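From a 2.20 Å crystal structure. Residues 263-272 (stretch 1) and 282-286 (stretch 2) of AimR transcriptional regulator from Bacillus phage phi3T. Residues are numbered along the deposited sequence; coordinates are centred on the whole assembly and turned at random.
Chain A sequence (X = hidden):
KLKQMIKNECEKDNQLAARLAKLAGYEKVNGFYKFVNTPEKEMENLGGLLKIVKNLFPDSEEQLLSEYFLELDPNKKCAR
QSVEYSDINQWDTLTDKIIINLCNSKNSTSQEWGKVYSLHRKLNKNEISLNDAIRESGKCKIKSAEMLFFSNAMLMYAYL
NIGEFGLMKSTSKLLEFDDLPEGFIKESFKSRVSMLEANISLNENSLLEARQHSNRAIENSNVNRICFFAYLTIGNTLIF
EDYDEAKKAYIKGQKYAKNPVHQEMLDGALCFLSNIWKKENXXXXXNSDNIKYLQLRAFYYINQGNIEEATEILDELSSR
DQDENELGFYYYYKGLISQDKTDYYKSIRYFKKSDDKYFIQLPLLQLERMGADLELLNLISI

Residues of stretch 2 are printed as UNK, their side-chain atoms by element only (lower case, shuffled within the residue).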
ATOM      1  N   GLN A 263      -0.109   4.351  30.736  1.00 22.35           N
ATOM      2  CA  GLN A 263      -0.451   5.484  31.590  1.00 19.78           C
ATOM      3  C   GLN A 263      -0.001   6.797  30.965  1.00 20.17           C
ATOM      4  O   GLN A 263      -0.742   7.784  30.981  1.00 20.60           O
ATOM      5  CB  GLN A 263       0.170   5.317  32.976  1.00 22.87           C
ATOM      6  CG  GLN A 263      -0.297   6.365  33.976  1.00 19.62           C
ATOM      7  CD  GLN A 263      -1.782   6.242  34.294  1.00 23.49           C
ATOM      8  OE1 GLN A 263      -2.240   5.204  34.774  1.00 22.81           O
ATOM      9  NE2 GLN A 263      -2.539   7.303  34.028  1.00 22.17           N
ATOM     10  N   GLU A 264       1.213   6.829  30.409  1.00 22.33           N
ATOM     11  CA  GLU A 264       1.698   8.051  29.779  1.00 23.89           C
ATOM     12  C   GLU A 264       1.005   8.313  28.451  1.00 16.49           C
ATOM     13  O   GLU A 264       0.903   9.470  28.027  1.00 17.67           O
ATOM     14  CB  GLU A 264       3.214   7.986  29.590  1.00 23.56           C
ATOM     15  CG  GLU A 264       3.994   8.183  30.879  1.00 24.26           C
ATOM     16  CD  GLU A 264       5.485   8.325  30.646  1.00 27.75           C
ATOM     17  OE1 GLU A 264       5.938   8.104  29.504  1.00 31.89           O
ATOM     18  OE2 GLU A 264       6.207   8.656  31.609  1.00 32.34           O
HETATM   19  N   MSE A 265       0.526   7.269  27.780  1.00 19.79           N
HETATM   20  CA  MSE A 265      -0.294   7.484  26.588  1.00 22.13           C
HETATM   21  C   MSE A 265      -1.617   8.145  26.961  1.00 17.93           C
HETATM   22  O   MSE A 265      -2.058   9.086  26.303  1.00 18.35           O
HETATM   23  CB  MSE A 265      -0.547   6.170  25.856  1.00 15.14           C
HETATM   24  CG  MSE A 265       0.672   5.629  25.148  1.00 22.92           C
HETATM   25 SE   MSE A 265       0.293   3.917  24.313  1.00 41.67          SE
HETATM   26  CE  MSE A 265       2.069   3.534  23.590  1.00 31.77           C
ATOM     27  N   LEU A 266      -2.240   7.656  28.036  1.00 20.23           N
ATOM     28  CA  LEU A 266      -3.510   8.224  28.481  1.00 20.63           C
ATOM     29  C   LEU A 266      -3.330   9.659  28.964  1.00 20.88           C
ATOM     30  O   LEU A 266      -4.074  10.564  28.559  1.00 18.03           O
ATOM     31  CB  LEU A 266      -4.109   7.358  29.586  1.00 17.76           C
ATOM     32  CG  LEU A 266      -5.479   7.825  30.076  1.00 20.09           C
ATOM     33  CD1 LEU A 266      -6.483   7.705  28.949  1.00 20.56           C
ATOM     34  CD2 LEU A 266      -5.921   7.032  31.290  1.00 20.11           C
ATOM     35  N   ASP A 267      -2.346   9.878  29.842  1.00 17.59           N
ATOM     36  CA  ASP A 267      -2.019  11.227  30.287  1.00 19.15           C
ATOM     37  C   ASP A 267      -1.737  12.139  29.104  1.00 17.45           C
ATOM     38  O   ASP A 267      -2.135  13.306  29.105  1.00 19.60           O
ATOM     39  CB  ASP A 267      -0.805  11.205  31.222  1.00 21.29           C
ATOM     40  CG  ASP A 267      -1.068  10.466  32.520  1.00 22.93           C
ATOM     41  OD1 ASP A 267      -2.244  10.210  32.847  1.00 21.59           O
ATOM     42  OD2 ASP A 267      -0.082  10.157  33.226  1.00 29.67           O
ATOM     43  N   GLY A 268      -1.043  11.625  28.087  1.00 19.73           N
ATOM     44  CA  GLY A 268      -0.790  12.427  26.901  1.00 17.33           C
ATOM     45  C   GLY A 268      -2.058  12.759  26.138  1.00 18.90           C
ATOM     46  O   GLY A 268      -2.199  13.863  25.601  1.00 18.13           O
ATOM     47  N   ALA A 269      -2.998  11.814  26.077  1.00 16.75           N
ATOM     48  CA  ALA A 269      -4.275  12.091  25.426  1.00 18.85           C
ATOM     49  C   ALA A 269      -5.028  13.197  26.153  1.00 21.16           C
ATOM     50  O   ALA A 269      -5.577  14.108  25.519  1.00 19.61           O
ATOM     51  CB  ALA A 269      -5.121  10.819  25.361  1.00 15.99           C
ATOM     52  N   LEU A 270      -5.058  13.137  27.488  1.00 20.06           N
ATOM     53  CA  LEU A 270      -5.743  14.176  28.250  1.00 17.53           C
ATOM     54  C   LEU A 270      -5.006  15.505  28.170  1.00 19.25           C
ATOM     55  O   LEU A 270      -5.636  16.567  28.206  1.00 21.30           O
ATOM     56  CB  LEU A 270      -5.900  13.739  29.705  1.00 17.56           C
ATOM     57  CG  LEU A 270      -6.937  12.647  29.962  1.00 17.56           C
ATOM     58  CD1 LEU A 270      -6.733  12.013  31.331  1.00 21.66           C
ATOM     59  CD2 LEU A 270      -8.340  13.226  29.840  1.00 18.53           C
ATOM     60  N   CYS A 271      -3.678  15.461  28.060  1.00 20.97           N
ATOM     61  CA  CYS A 271      -2.886  16.678  27.943  1.00 20.21           C
ATOM     62  C   CYS A 271      -3.144  17.367  26.611  1.00 20.43           C
ATOM     63  O   CYS A 271      -3.341  18.588  26.555  1.00 21.31           O
ATOM     64  CB  CYS A 271      -1.402  16.344  28.106  1.00 26.65           C
ATOM     65  SG  CYS A 271      -0.306  17.768  28.051  1.00 18.82           S
ATOM     66  N   PHE A 272      -3.151  16.592  25.524  1.00 19.34           N
ATOM     67  CA  PHE A 272      -3.511  17.150  24.227  1.00 22.32           C
ATOM     68  C   PHE A 272      -4.930  17.700  24.246  1.00 19.20           C
ATOM     69  O   PHE A 272      -5.191  18.792  23.731  1.00 15.95           O
ATOM     70  CB  PHE A 272      -3.367  16.094  23.133  1.00 22.21           C
ATOM     71  CG  PHE A 272      -3.604  16.630  21.750  1.00 20.06           C
ATOM     72  CD1 PHE A 272      -2.647  17.417  21.129  1.00 18.20           C
ATOM     73  CD2 PHE A 272      -4.782  16.357  21.074  1.00 26.25           C
ATOM     74  CE1 PHE A 272      -2.859  17.917  19.854  1.00 21.37           C
ATOM     75  CE2 PHE A 272      -5.002  16.853  19.798  1.00 21.49           C
ATOM     76  CZ  PHE A 272      -4.037  17.634  19.189  1.00 21.37           C
ATOM     77  N   UNK A 282      -3.703  18.809  34.023  1.00 29.15           N
ATOM     78  CA  UNK A 282      -2.980  18.125  35.085  1.00 29.40           C
ATOM     79  C   UNK A 282      -2.004  17.085  34.560  1.00 26.89           C
ATOM     80  O   UNK A 282      -1.340  16.424  35.363  1.00 29.32           O
ATOM     81  c   UNK A 282      -5.029  18.345  36.610  1.00 37.93           C
ATOM     82  c   UNK A 282      -6.049  17.571  37.414  1.00 46.56           C
ATOM     83  o   UNK A 282      -6.232  16.370  37.209  1.00 50.63           O
ATOM     84  c   UNK A 282      -3.960  17.442  36.041  1.00 30.64           C
ATOM     85  n   UNK A 282      -6.713  18.249  38.342  1.00 52.92           N
ATOM     86  N   UNK A 283      -1.894  16.926  33.240  1.00 21.29           N
ATOM     87  CA  UNK A 283      -1.223  15.772  32.655  1.00 24.41           C
ATOM     88  C   UNK A 283       0.020  16.147  31.858  1.00 22.59           C
ATOM     89  O   UNK A 283       0.494  15.346  31.047  1.00 22.01           O
ATOM     90  c   UNK A 283      -3.452  14.625  32.521  1.00 20.97           C
ATOM     91  c   UNK A 283      -3.644  13.530  33.310  1.00 18.87           C
ATOM     92  c   UNK A 283      -2.206  14.994  31.782  1.00 20.94           C
ATOM     93  c   UNK A 283      -6.862  15.107  33.639  1.00 22.60           C
ATOM     94  c   UNK A 283      -4.672  15.369  32.560  1.00 21.80           C
ATOM     95  c   UNK A 283      -7.250  16.278  33.050  1.00 24.15           C
ATOM     96  c   UNK A 283      -5.566  14.661  33.387  1.00 28.40           C
ATOM     97  c   UNK A 283      -6.384  17.004  32.224  1.00 22.72           C
ATOM     98  c   UNK A 283      -5.099  16.564  31.973  1.00 25.20           C
ATOM     99  n   UNK A 283      -4.912  13.543  33.835  1.00 24.20           N
ATOM    100  N   UNK A 284       0.557  17.348  32.069  1.00 23.06           N
ATOM    101  CA  UNK A 284       1.814  17.723  31.434  1.00 25.48           C
ATOM    102  C   UNK A 284       2.911  16.788  31.926  1.00 22.46           C
ATOM    103  O   UNK A 284       3.110  16.620  33.134  1.00 23.95           O
ATOM    104  c   UNK A 284       2.158  19.189  31.734  1.00 24.59           C
ATOM    105  c   UNK A 284       1.038  20.103  31.269  1.00 27.14           C
ATOM    106  c   UNK A 284       3.480  19.569  31.079  1.00 24.30           C
ATOM    107  N   UNK A 285       3.619  16.166  30.990  1.00 24.54           N
ATOM    108  CA  UNK A 285       4.705  15.251  31.325  1.00 23.00           C
ATOM    109  C   UNK A 285       6.002  16.047  31.404  1.00 25.78           C
ATOM    110  O   UNK A 285       6.510  16.523  30.384  1.00 22.74           O
ATOM    111  c   UNK A 285       4.806  14.134  30.290  1.00 22.84           C
ATOM    112  n   UNK A 285       5.279  11.761  30.368  1.00 21.63           N
ATOM    113  o   UNK A 285       6.660  13.151  31.463  1.00 24.45           O
ATOM    114  c   UNK A 285       5.664  12.969  30.761  1.00 23.18           C
ATOM    115  N   UNK A 286       6.532  16.197  32.618  1.00 27.03           N
ATOM    116  CA  UNK A 286       7.780  16.911  32.853  1.00 25.66           C
ATOM    117  C   UNK A 286       8.987  15.986  32.937  1.00 26.90           C
ATOM    118  O   UNK A 286      10.115  16.471  33.053  1.00 27.90           O
ATOM    119  c   UNK A 286       6.651  18.845  34.095  1.00 24.39           C
ATOM    120  o   UNK A 286       3.849  21.929  33.963  1.00 26.77           O
ATOM    121  c   UNK A 286       7.678  17.732  34.143  1.00 21.40           C
ATOM    122  c   UNK A 286       5.367  18.662  34.600  1.00 29.80           C
ATOM    123  c   UNK A 286       6.039  21.108  33.506  1.00 28.25           C
ATOM    124  c   UNK A 286       4.770  20.906  34.011  1.00 29.06           C
ATOM    125  c   UNK A 286       4.427  19.684  34.561  1.00 25.68           C
ATOM    126  c   UNK A 286       6.969  20.082  33.550  1.00 27.10           C
TER
HETATM  127  O   HOH W   1       2.176  11.671  29.444  1.00 16.76           O

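Position 282 opens the second stretch with five side-chain atoms: three carbons in an unbranched run, the third carrying one oxygen and one nitrogen. They touch nothing on stretch 1. A flat terminal group of this kind, at the end of two further carbons, is a carboxamide, and the residue is Q282. Its side chain's nearest approach to stretch 1 is 7.3 Å, from Q282 OE1 to L270 CD1, too far for contact. With chi1 in m and chi2 in t it extends into an exposed setting, where a polar amide is readily accommodated.

Position 283 is much larger. One carbon leads into fused five- and six-membered rings holding eight carbons and one nitrogen, and the nitrogen lies in the smaller ring. The CA-to-CB bond points toward the helix, and the CB lies 3.2 Å from D267 O. One face of the ring system is covered by L270, whose CD1 stands 3.7 Å from the centroid of the five-membered ring, 25° off its normal. An indole is the side chain with this pattern, so the residue is W283. The geometry is that of a CH-pi contact, in which a methyl group rests on the electron-rich face of the ring. L270 CB also approaches W283 CD2 at 3.5 Å, so the leucine meets the indole along more than its tip. D267 OD1 lies 3.6 Å from W283 CD1, obliquely placed with respect to the ring. A tryptophan suits this place because its broad apolar surface can lie against leucine while its NE1 finds a hydrogen bond elsewhere in the structure.

At position 284 there are three side-chain carbons, the first carrying the other two. The CA-to-CB bond points away from the helix, yet C271 SG lies 4.0 Å from the CA of position 284. Branching at the CB with no heteroatom identifies V284. C271 SG is 4.2 Å from V284 CG2. A short, branched apolar chain gives the sulfur a modest hydrocarbon neighbour without having to reach far.

Position 285 has two carbons, the second bearing one oxygen and one nitrogen, one carbon fewer than at 282. The CA-to-CB bond points toward the helix, and the side-chain end approaches the carboxylate of E264. This is N285. N285 ND2 comes within 3.5 Å of E264 CD. The same ND2 donates to water 1 at 3.2 Å, and that water donates to E264 O at 2.9 Å. A short amide thus supplies the donor for a bridge to a backbone carbonyl.

Position 286 carries one carbon and a six-carbon ring bearing one oxygen; its side chain is out of reach of the helix and the residue is exposed. The group is a phenol, hence Y286, its ring suited to a surface where the hydroxyl can meet solvent.

The contact therefore centres on W283, which has the largest area covered by the other stretch and packs against D267, L270 and C271; C271 CB lies 4.0 Å from W283 CB. V284 extends this packing at the sulfur. Overall, the contact consists mainly of packing around W283, with one water bridging N285 ND2 and E264 O.

Stretch 2, residues 282-286: QWVNY
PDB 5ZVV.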